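NO-binding heme-dependent sensor protein from Shewanella oneidensis binds heme and probably serves as a nitric oxide sensor of the H-NOX family. One contact in two of its structures: PDB 4U9J (chain A, 2.10 Å), residues K2-N7 and K108-P113, and PDB 4U9G (chain B, 2.25 Å), residues K2-N7 and K108-P113. Structure 2 is superposed on structure 1 by the backbone atoms of these residues (RMSD 0.09 Å); each is numbered along its deposited sequence.

Structure 1 (4U9J). It carries 3 engineered substitutions outside these segments. With MNH (manganese protoporphyrin IX), chain C.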
loop_
_atom_site.group_PDB
_atom_site.type_symbol
_atom_site.label_atom_id
_atom_site.label_comp_id
_atom_site.label_asym_id
_atom_site.label_seq_id
_atom_site.Cartn_x
_atom_site.Cartn_y
_atom_site.Cartn_z
ATOM N N LYS A 2 -3.214 -9.144 -7.437
ATOM C CA LYS A 2 -3.115 -10.450 -6.750
ATOM C C LYS A 2 -4.151 -10.588 -5.662
ATOM O O LYS A 2 -4.512 -9.639 -4.960
ATOM C CB LYS A 2 -1.700 -10.647 -6.176
ATOM C CG LYS A 2 -0.612 -10.854 -7.272
ATOM C CD LYS A 2 -0.910 -12.020 -8.158
ATOM C CE LYS A 2 0.228 -12.278 -9.059
ATOM N NZ LYS A 2 -0.053 -13.443 -9.961
ATOM N N GLY A 3 -4.594 -11.832 -5.522
ATOM C CA GLY A 3 -5.569 -12.226 -4.526
ATOM C C GLY A 3 -5.204 -11.702 -3.149
ATOM O O GLY A 3 -6.096 -11.318 -2.394
ATOM N N ILE A 4 -3.915 -11.688 -2.822
ATOM C CA ILE A 4 -3.534 -11.280 -1.510
ATOM C C ILE A 4 -4.009 -9.862 -1.193
ATOM O O ILE A 4 -4.399 -9.596 -0.044
ATOM C CB ILE A 4 -2.035 -11.340 -1.284
ATOM C CG1 ILE A 4 -1.719 -10.844 0.133
ATOM C CG2 ILE A 4 -1.298 -10.519 -2.305
ATOM C CD1 ILE A 4 -0.541 -11.380 0.655
ATOM N N ILE A 5 -4.051 -8.973 -2.193
ATOM C CA ILE A 5 -4.524 -7.628 -1.946
ATOM C C ILE A 5 -6.023 -7.650 -1.558
ATOM O O ILE A 5 -6.461 -6.967 -0.607
ATOM C CB ILE A 5 -4.313 -6.720 -3.153
ATOM C CG1 ILE A 5 -2.849 -6.762 -3.578
ATOM C CG2 ILE A 5 -4.804 -5.290 -2.845
ATOM C CD1 ILE A 5 -1.823 -6.419 -2.522
ATOM N N PHE A 6 -6.805 -8.412 -2.307
ATOM C CA PHE A 6 -8.202 -8.656 -1.988
ATOM C C PHE A 6 -8.402 -9.329 -0.626
ATOM O O PHE A 6 -9.411 -9.094 0.032
ATOM C CB PHE A 6 -8.860 -9.559 -3.050
ATOM C CG PHE A 6 -8.991 -8.924 -4.415
ATOM C CD1 PHE A 6 -7.950 -8.994 -5.312
ATOM C CD2 PHE A 6 -10.182 -8.296 -4.809
ATOM C CE1 PHE A 6 -8.073 -8.441 -6.571
ATOM C CE2 PHE A 6 -10.302 -7.724 -6.052
ATOM C CZ PHE A 6 -9.268 -7.771 -6.925
ATOM N N ASN A 7 -7.508 -10.243 -0.237
ATOM C CA ASN A 7 -7.692 -10.910 1.039
ATOM C C ASN A 7 -7.481 -9.947 2.217
ATOM O O ASN A 7 -8.199 -9.986 3.200
ATOM C CB ASN A 7 -6.739 -12.088 1.217
ATOM C CG ASN A 7 -6.872 -13.166 0.151
ATOM O OD1 ASN A 7 -5.856 -13.794 -0.171
ATOM N ND2 ASN A 7 -8.080 -13.443 -0.342
ATOM N N LYS A 108 9.841 -13.150 -7.340
ATOM C CA LYS A 108 10.154 -14.554 -7.122
ATOM C C LYS A 108 9.040 -15.307 -6.435
ATOM O O LYS A 108 8.869 -16.474 -6.668
ATOM C CB LYS A 108 11.430 -14.707 -6.316
ATOM C CG LYS A 108 12.615 -13.927 -6.910
ATOM C CD LYS A 108 13.890 -14.169 -6.127
ATOM C CE LYS A 108 15.040 -13.182 -6.533
ATOM N NZ LYS A 108 16.200 -13.196 -5.477
ATOM N N LEU A 109 8.237 -14.627 -5.644
ATOM C CA LEU A 109 7.133 -15.268 -4.946
ATOM C C LEU A 109 5.864 -15.451 -5.749
ATOM O O LEU A 109 5.133 -16.411 -5.499
ATOM C CB LEU A 109 6.785 -14.454 -3.685
ATOM C CG LEU A 109 7.807 -14.495 -2.512
ATOM C CD1 LEU A 109 7.567 -13.338 -1.595
ATOM C CD2 LEU A 109 7.742 -15.705 -1.728
ATOM N N TYR A 110 5.580 -14.514 -6.664
ATOM C CA TYR A 110 4.335 -14.493 -7.405
ATOM C C TYR A 110 4.641 -14.569 -8.894
ATOM O O TYR A 110 5.613 -14.027 -9.362
ATOM C CB TYR A 110 3.521 -13.215 -7.141
ATOM C CG TYR A 110 3.030 -13.030 -5.727
ATOM C CD1 TYR A 110 3.816 -12.434 -4.782
ATOM C CD2 TYR A 110 1.766 -13.469 -5.332
ATOM C CE1 TYR A 110 3.376 -12.294 -3.440
ATOM C CE2 TYR A 110 1.326 -13.330 -4.007
ATOM C CZ TYR A 110 2.140 -12.743 -3.076
ATOM O OH TYR A 110 1.734 -12.600 -1.757
ATOM N N HIS A 111 3.818 -15.262 -9.644
ATOM C CA HIS A 111 3.917 -15.174 -11.070
ATOM C C HIS A 111 3.382 -13.856 -11.659
ATOM O O HIS A 111 2.219 -13.517 -11.471
ATOM C CB HIS A 111 3.156 -16.319 -11.633
ATOM C CG HIS A 111 3.161 -16.376 -13.115
ATOM N ND1 HIS A 111 4.210 -16.923 -13.821
ATOM C CD2 HIS A 111 2.244 -15.979 -14.027
ATOM C CE1 HIS A 111 3.915 -16.915 -15.112
ATOM N NE2 HIS A 111 2.736 -16.338 -15.264
ATOM N N GLU A 112 4.279 -13.118 -12.305
ATOM C CA GLU A 112 3.957 -11.860 -13.030
ATOM C C GLU A 112 3.084 -10.900 -12.244
ATOM O O GLU A 112 2.024 -10.539 -12.692
ATOM C CB GLU A 112 3.291 -12.181 -14.392
ATOM C CG GLU A 112 4.319 -12.865 -15.346
ATOM C CD GLU A 112 3.751 -13.297 -16.699
ATOM O OE1 GLU A 112 2.544 -13.034 -16.981
ATOM O OE2 GLU A 112 4.475 -13.968 -17.504
ATOM N N PRO A 113 3.561 -10.468 -11.083
ATOM C CA PRO A 113 2.810 -9.471 -10.338
ATOM C C PRO A 113 2.843 -8.126 -11.131
ATOM O O PRO A 113 3.697 -7.954 -11.978
ATOM C CB PRO A 113 3.561 -9.390 -9.003
ATOM C CG PRO A 113 4.986 -9.576 -9.433
ATOM C CD PRO A 113 4.919 -10.629 -10.537
HETATM MN MN MNH C . 4.330 -3.399 -2.619
HETATM C CHA MNH C . 1.902 -3.816 -4.737
HETATM C CHB MNH C . 4.048 -0.172 -2.853
HETATM C CHC MNH C . 5.672 -2.969 0.492
HETATM C CHD MNH C . 4.213 -6.626 -1.888
HETATM N NA MNH C . 3.112 -2.128 -3.786
HETATM C C1A MNH C . 2.064 -2.467 -4.598
HETATM C C2A MNH C . 1.350 -1.253 -5.027
HETATM C C3A MNH C . 1.896 -0.180 -4.394
HETATM C C4A MNH C . 3.022 -0.750 -3.637
HETATM C CMA MNH C . 1.564 1.304 -4.373
HETATM C CAA MNH C . 0.090 -1.347 -5.919
HETATM C CBA MNH C . 0.339 -1.416 -7.428
HETATM C CGA MNH C . 0.846 -0.235 -8.219
HETATM O O1A MNH C . 1.156 -0.357 -9.427
HETATM O O2A MNH C . 0.961 0.809 -7.521
HETATM N NB MNH C . 5.141 -1.748 -1.447
HETATM C C1B MNH C . 4.796 -0.378 -1.662
HETATM C C2B MNH C . 5.314 0.576 -0.695
HETATM C C3B MNH C . 5.775 -0.388 0.169
HETATM C C4B MNH C . 5.589 -1.766 -0.177
HETATM C CMB MNH C . 5.248 2.113 -0.820
HETATM C CAB MNH C . 6.395 -0.108 1.476
HETATM C CBB MNH C . 6.213 0.905 2.502
HETATM N NC MNH C . 4.872 -4.652 -0.890
HETATM C C1C MNH C . 5.442 -4.293 0.337
HETATM C C2C MNH C . 5.694 -5.418 1.243
HETATM C C3C MNH C . 5.252 -6.430 0.500
HETATM C C4C MNH C . 4.776 -6.004 -0.783
HETATM C CMC MNH C . 6.268 -5.357 2.677
HETATM C CAC MNH C . 5.249 -7.854 0.885
HETATM C CBC MNH C . 6.426 -8.645 0.731
HETATM N ND MNH C . 3.439 -5.119 -3.379
HETATM C C1D MNH C . 3.376 -6.436 -2.981
HETATM C C2D MNH C . 2.387 -7.270 -3.739
HETATM C C3D MNH C . 1.753 -6.357 -4.535
HETATM C C4D MNH C . 2.318 -5.067 -4.278
HETATM C CMD MNH C . 2.231 -8.736 -3.527
HETATM C CAD MNH C . 0.639 -6.605 -5.535
HETATM C CBD MNH C . 1.130 -7.025 -6.905
HETATM C CGD MNH C . -0.039 -7.391 -7.830
HETATM O O1D MNH C . -1.200 -7.217 -7.408
HETATM O O2D MNH C . 0.118 -7.912 -8.993
#
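Lys2 reaches from the start of helix 3-17, whose Ile4 and Ile5 pack on helix 62-80, to the turn after helix 98-109; it and Tyr110 pass each other in opposite directions over a propionate of the manganese porphyrin. Its CB lies 3.7 Å from MNH O1D and its CG 3.5 Å from MNH O2D, so the aliphatic stem rests against the carboxylate. The chain bends at chi2 (-58°), which carries CD to 4.2 Å from Tyr110 CD2 and CE to 3.9 Å from Tyr110 CB, beside the carbonyl oxygen of His111. At the tip, NZ donates to that His111 O at 2.7 Å, with a C=O...N angle of 152°; Ser41 OG and Ala39 O are further partners. Of the polar groups of Lys2, it is the backbone N that bonds the propionate, reaching MNH O1D at 2.8 Å and 169°. Tyr110 crosses Ile4 at about a right angle, Ile4 CD1 lying 3.5 Å from Tyr110 OH, which is hydrogen-bonded to His81. Tyr110 CE1 also meets the porphyrin methyl CMD at 3.7 Å. The contact lines one side of a propionate; Tyr132, Ser134, Arg136 and Ser114 N add bonds to the porphyrin.

Structure 2 (4U9G). It carries 3 engineered substitutions outside these segments. With HEM (protoporphyrin IX containing Fe), chain D.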
loop_
_atom_site.group_PDB
_atom_site.type_symbol
_atom_site.label_atom_id
_atom_site.label_comp_id
_atom_site.label_asym_id
_atom_site.label_seq_id
_atom_site.Cartn_x
_atom_site.Cartn_y
_atom_site.Cartn_z
ATOM N N LYS B 2 -3.195 -9.100 -7.457
ATOM C CA LYS B 2 -3.080 -10.398 -6.799
ATOM C C LYS B 2 -4.119 -10.592 -5.702
ATOM O O LYS B 2 -4.506 -9.647 -5.016
ATOM C CB LYS B 2 -1.674 -10.581 -6.218
ATOM C CG LYS B 2 -0.581 -10.774 -7.267
ATOM C CD LYS B 2 -0.846 -11.993 -8.138
ATOM C CE LYS B 2 0.255 -12.211 -9.153
ATOM N NZ LYS B 2 -0.026 -13.399 -10.005
ATOM N N GLY B 3 -4.561 -11.835 -5.549
ATOM C CA GLY B 3 -5.579 -12.181 -4.575
ATOM C C GLY B 3 -5.255 -11.712 -3.170
ATOM O O GLY B 3 -6.152 -11.341 -2.409
ATOM N N ILE B 4 -3.972 -11.725 -2.821
ATOM C CA ILE B 4 -3.556 -11.331 -1.483
ATOM C C ILE B 4 -4.028 -9.924 -1.134
ATOM O O ILE B 4 -4.377 -9.653 0.013
ATOM C CB ILE B 4 -2.028 -11.389 -1.309
ATOM C CG1 ILE B 4 -1.676 -11.023 0.133
ATOM C CG2 ILE B 4 -1.319 -10.454 -2.285
ATOM C CD1 ILE B 4 -0.301 -11.385 0.532
ATOM N N ILE B 5 -4.049 -9.035 -2.122
ATOM C CA ILE B 5 -4.503 -7.673 -1.888
ATOM C C ILE B 5 -5.990 -7.700 -1.542
ATOM O O ILE B 5 -6.422 -7.034 -0.601
ATOM C CB ILE B 5 -4.258 -6.758 -3.109
ATOM C CG1 ILE B 5 -2.787 -6.797 -3.537
ATOM C CG2 ILE B 5 -4.669 -5.328 -2.795
ATOM C CD1 ILE B 5 -1.796 -6.448 -2.435
ATOM N N PHE B 6 -6.765 -8.482 -2.292
ATOM C CA PHE B 6 -8.184 -8.675 -1.989
ATOM C C PHE B 6 -8.392 -9.298 -0.605
ATOM O O PHE B 6 -9.331 -8.935 0.105
ATOM C CB PHE B 6 -8.852 -9.561 -3.046
ATOM C CG PHE B 6 -8.955 -8.924 -4.404
ATOM C CD1 PHE B 6 -7.910 -9.010 -5.308
ATOM C CD2 PHE B 6 -10.105 -8.253 -4.783
ATOM C CE1 PHE B 6 -8.008 -8.434 -6.561
ATOM C CE2 PHE B 6 -10.208 -7.676 -6.036
ATOM C CZ PHE B 6 -9.158 -7.766 -6.923
ATOM N N ASN B 7 -7.525 -10.234 -0.225
ATOM C CA ASN B 7 -7.669 -10.917 1.062
ATOM C C ASN B 7 -7.506 -9.957 2.231
ATOM O O ASN B 7 -8.270 -10.000 3.194
ATOM C CB ASN B 7 -6.652 -12.056 1.199
ATOM C CG ASN B 7 -6.846 -13.154 0.166
ATOM O OD1 ASN B 7 -5.887 -13.829 -0.212
ATOM N ND2 ASN B 7 -8.084 -13.342 -0.293
ATOM N N LYS B 108 9.695 -13.143 -7.370
ATOM C CA LYS B 108 10.085 -14.544 -7.196
ATOM C C LYS B 108 8.992 -15.322 -6.463
ATOM O O LYS B 108 8.856 -16.531 -6.654
ATOM C CB LYS B 108 11.419 -14.655 -6.435
ATOM C CG LYS B 108 12.585 -13.943 -7.132
ATOM C CD LYS B 108 13.865 -13.943 -6.302
ATOM C CE LYS B 108 14.855 -12.912 -6.860
ATOM N NZ LYS B 108 16.129 -12.797 -6.079
ATOM N N LEU B 109 8.210 -14.624 -5.642
ATOM C CA LEU B 109 7.135 -15.246 -4.869
ATOM C C LEU B 109 5.844 -15.404 -5.668
ATOM O O LEU B 109 5.098 -16.361 -5.460
ATOM C CB LEU B 109 6.846 -14.424 -3.609
ATOM C CG LEU B 109 7.913 -14.440 -2.511
ATOM C CD1 LEU B 109 7.646 -13.336 -1.511
ATOM C CD2 LEU B 109 7.956 -15.782 -1.810
ATOM N N TYR B 110 5.588 -14.455 -6.567
ATOM C CA TYR B 110 4.359 -14.425 -7.355
ATOM C C TYR B 110 4.644 -14.501 -8.853
ATOM O O TYR B 110 5.644 -13.972 -9.336
ATOM C CB TYR B 110 3.560 -13.147 -7.063
ATOM C CG TYR B 110 3.051 -13.030 -5.648
ATOM C CD1 TYR B 110 3.833 -12.460 -4.651
ATOM C CD2 TYR B 110 1.784 -13.480 -5.312
ATOM C CE1 TYR B 110 3.367 -12.351 -3.351
ATOM C CE2 TYR B 110 1.310 -13.380 -4.021
ATOM C CZ TYR B 110 2.102 -12.816 -3.042
ATOM O OH TYR B 110 1.618 -12.725 -1.755
ATOM N N HIS B 111 3.753 -15.153 -9.591
ATOM C CA HIS B 111 3.872 -15.195 -11.043
ATOM C C HIS B 111 3.383 -13.891 -11.674
ATOM O O HIS B 111 2.205 -13.543 -11.584
ATOM C CB HIS B 111 3.094 -16.375 -11.618
ATOM C CG HIS B 111 3.103 -16.432 -13.113
ATOM N ND1 HIS B 111 4.134 -17.000 -13.829
ATOM C CD2 HIS B 111 2.209 -15.987 -14.029
ATOM C CE1 HIS B 111 3.874 -16.907 -15.120
ATOM N NE2 HIS B 111 2.713 -16.294 -15.269
ATOM N N GLU B 112 4.315 -13.186 -12.311
ATOM C CA GLU B 112 4.046 -11.944 -13.041
ATOM C C GLU B 112 3.143 -10.954 -12.302
ATOM O O GLU B 112 2.035 -10.654 -12.752
ATOM C CB GLU B 112 3.434 -12.274 -14.407
ATOM C CG GLU B 112 4.389 -13.037 -15.314
ATOM C CD GLU B 112 3.754 -13.453 -16.625
ATOM O OE1 GLU B 112 2.609 -13.031 -16.895
ATOM O OE2 GLU B 112 4.401 -14.199 -17.390
ATOM N N PRO B 113 3.630 -10.425 -11.173
ATOM C CA PRO B 113 2.885 -9.414 -10.422
ATOM C C PRO B 113 2.842 -8.086 -11.175
ATOM O O PRO B 113 3.687 -7.858 -12.040
ATOM C CB PRO B 113 3.686 -9.290 -9.129
ATOM C CG PRO B 113 5.088 -9.569 -9.560
ATOM C CD PRO B 113 4.960 -10.666 -10.586
HETATM C CHA HEM D . 1.874 -3.763 -5.285
HETATM C CHB HEM D . 4.054 -0.008 -2.944
HETATM C CHC HEM D . 5.743 -2.954 0.614
HETATM C CHD HEM D . 4.269 -6.769 -2.099
HETATM C C1A HEM D . 2.144 -2.465 -4.825
HETATM C C2A HEM D . 1.402 -1.237 -5.117
HETATM C C3A HEM D . 2.008 -0.210 -4.470
HETATM C C4A HEM D . 3.157 -0.736 -3.738
HETATM C CMA HEM D . 1.580 1.284 -4.477
HETATM C CAA HEM D . 0.134 -1.152 -6.011
HETATM C CBA HEM D . 0.487 -1.465 -7.460
HETATM C CGA HEM D . 0.972 -0.226 -8.181
HETATM O O1A HEM D . 1.269 -0.328 -9.397
HETATM O O2A HEM D . 1.075 0.865 -7.563
HETATM C C1B HEM D . 4.645 -0.457 -1.755
HETATM C C2B HEM D . 5.234 0.361 -0.700
HETATM C C3B HEM D . 5.707 -0.452 0.271
HETATM C C4B HEM D . 5.421 -1.819 -0.124
HETATM C CMB HEM D . 5.301 1.905 -0.758
HETATM C CAB HEM D . 6.420 -0.132 1.619
HETATM C CBB HEM D . 6.392 1.056 2.228
HETATM C C1C HEM D . 5.455 -4.253 0.214
HETATM C C2C HEM D . 5.680 -5.466 0.977
HETATM C C3C HEM D . 5.258 -6.509 0.236
HETATM C C4C HEM D . 4.777 -6.008 -1.043
HETATM C CMC HEM D . 6.267 -5.504 2.409
HETATM C CAC HEM D . 5.311 -8.007 0.610
HETATM C CBC HEM D . 6.421 -8.531 1.135
HETATM C C1D HEM D . 3.370 -6.331 -3.078
HETATM C C2D HEM D . 2.399 -7.176 -3.757
HETATM C C3D HEM D . 1.661 -6.247 -4.742
HETATM C C4D HEM D . 2.240 -4.922 -4.579
HETATM C CMD HEM D . 2.156 -8.694 -3.539
HETATM C CAD HEM D . 0.519 -6.649 -5.702
HETATM C CBD HEM D . 1.089 -6.950 -7.080
HETATM C CGD HEM D . -0.042 -7.396 -7.968
HETATM O O1D HEM D . -1.220 -7.243 -7.555
HETATM O O2D HEM D . 0.225 -7.910 -9.083
HETATM N NA HEM D . 3.195 -2.107 -3.978
HETATM N NB HEM D . 4.782 -1.780 -1.360
HETATM N NC HEM D . 4.907 -4.628 -1.008
HETATM N ND HEM D . 3.240 -5.029 -3.590
HETATM FE FE HEM D . 3.996 -3.346 -2.422
#
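Lys2 and Tyr110 pass each other in opposite directions, the lysine side chain spanning from one segment to the other over a propionate of the iron porphyrin. CB sits 3.6 Å from HEM O1D, and CG follows at 3.5 Å from HEM O2D, which places the stem on the carboxylate. A bend at chi2 (-59°) then turns the chain so that CD comes to 4.1 Å from Tyr110 CD2 and CE to 4.0 Å from Tyr110 CB, beside the carbonyl oxygen of His111. The terminal NZ gives a hydrogen bond of 2.7 Å to this His111 O, its C=O...N angle being 147°, and also bonds Ser41 OG and Ala39 O. Main-chain Lys2 N serves the propionate, donating to HEM O1D over 2.7 Å at an N-H...O angle of 161°. Ile4 crosses Tyr110 at roughly a right angle, with Ile4 CD1 at 3.3 Å from Tyr110 OH, whose polar partner is His81. On the porphyrin side, Tyr110 CE1 approaches the methyl CMD to 3.9 Å. One residue therefore works twice, binding heme through its backbone N while its side chain ties the segments together.

Comparison
The two structures share one sequence and one backbone course here, the compared CA atoms coinciding within the error. The side chains of Lys2(A), Ile4(A), Ile5(A) and Tyr110(A) keep their places with their counterparts in chain B, and the bonds from Lys2(A) NZ to His111(A) O and from Lys2(B) NZ to His111(B) O are both 2.7 Å. What changes is the bound group: manganese protoporphyrin IX in structure 1, the iron-containing porphyrin in structure 2, where the entry title gives the Fe(II)CO state. Of the residues that touch it, Lys2(A), Ile5(A) and Tyr110(A) and their counterparts Lys2(B), Ile5(B) and Tyr110(B) answer with no side-chain shift beyond the error; Pro113(A) and Pro113(B) likewise touch the bound group in both. A plausible reason for this constancy is that these residues meet the periphery of the porphyrin, namely the propionate oxygens O1D and O2D, the methyl CMD and the propionate carbon CAD, rather than the metal. The propionate partner is replaced like for like: Lys2(A) N donates to MNH O1D, and Lys2(B) N to HEM O1D. Likewise, the Tyr110(A) ring meets the methyl CMD of MNH, and the Tyr110(B) ring that of HEM.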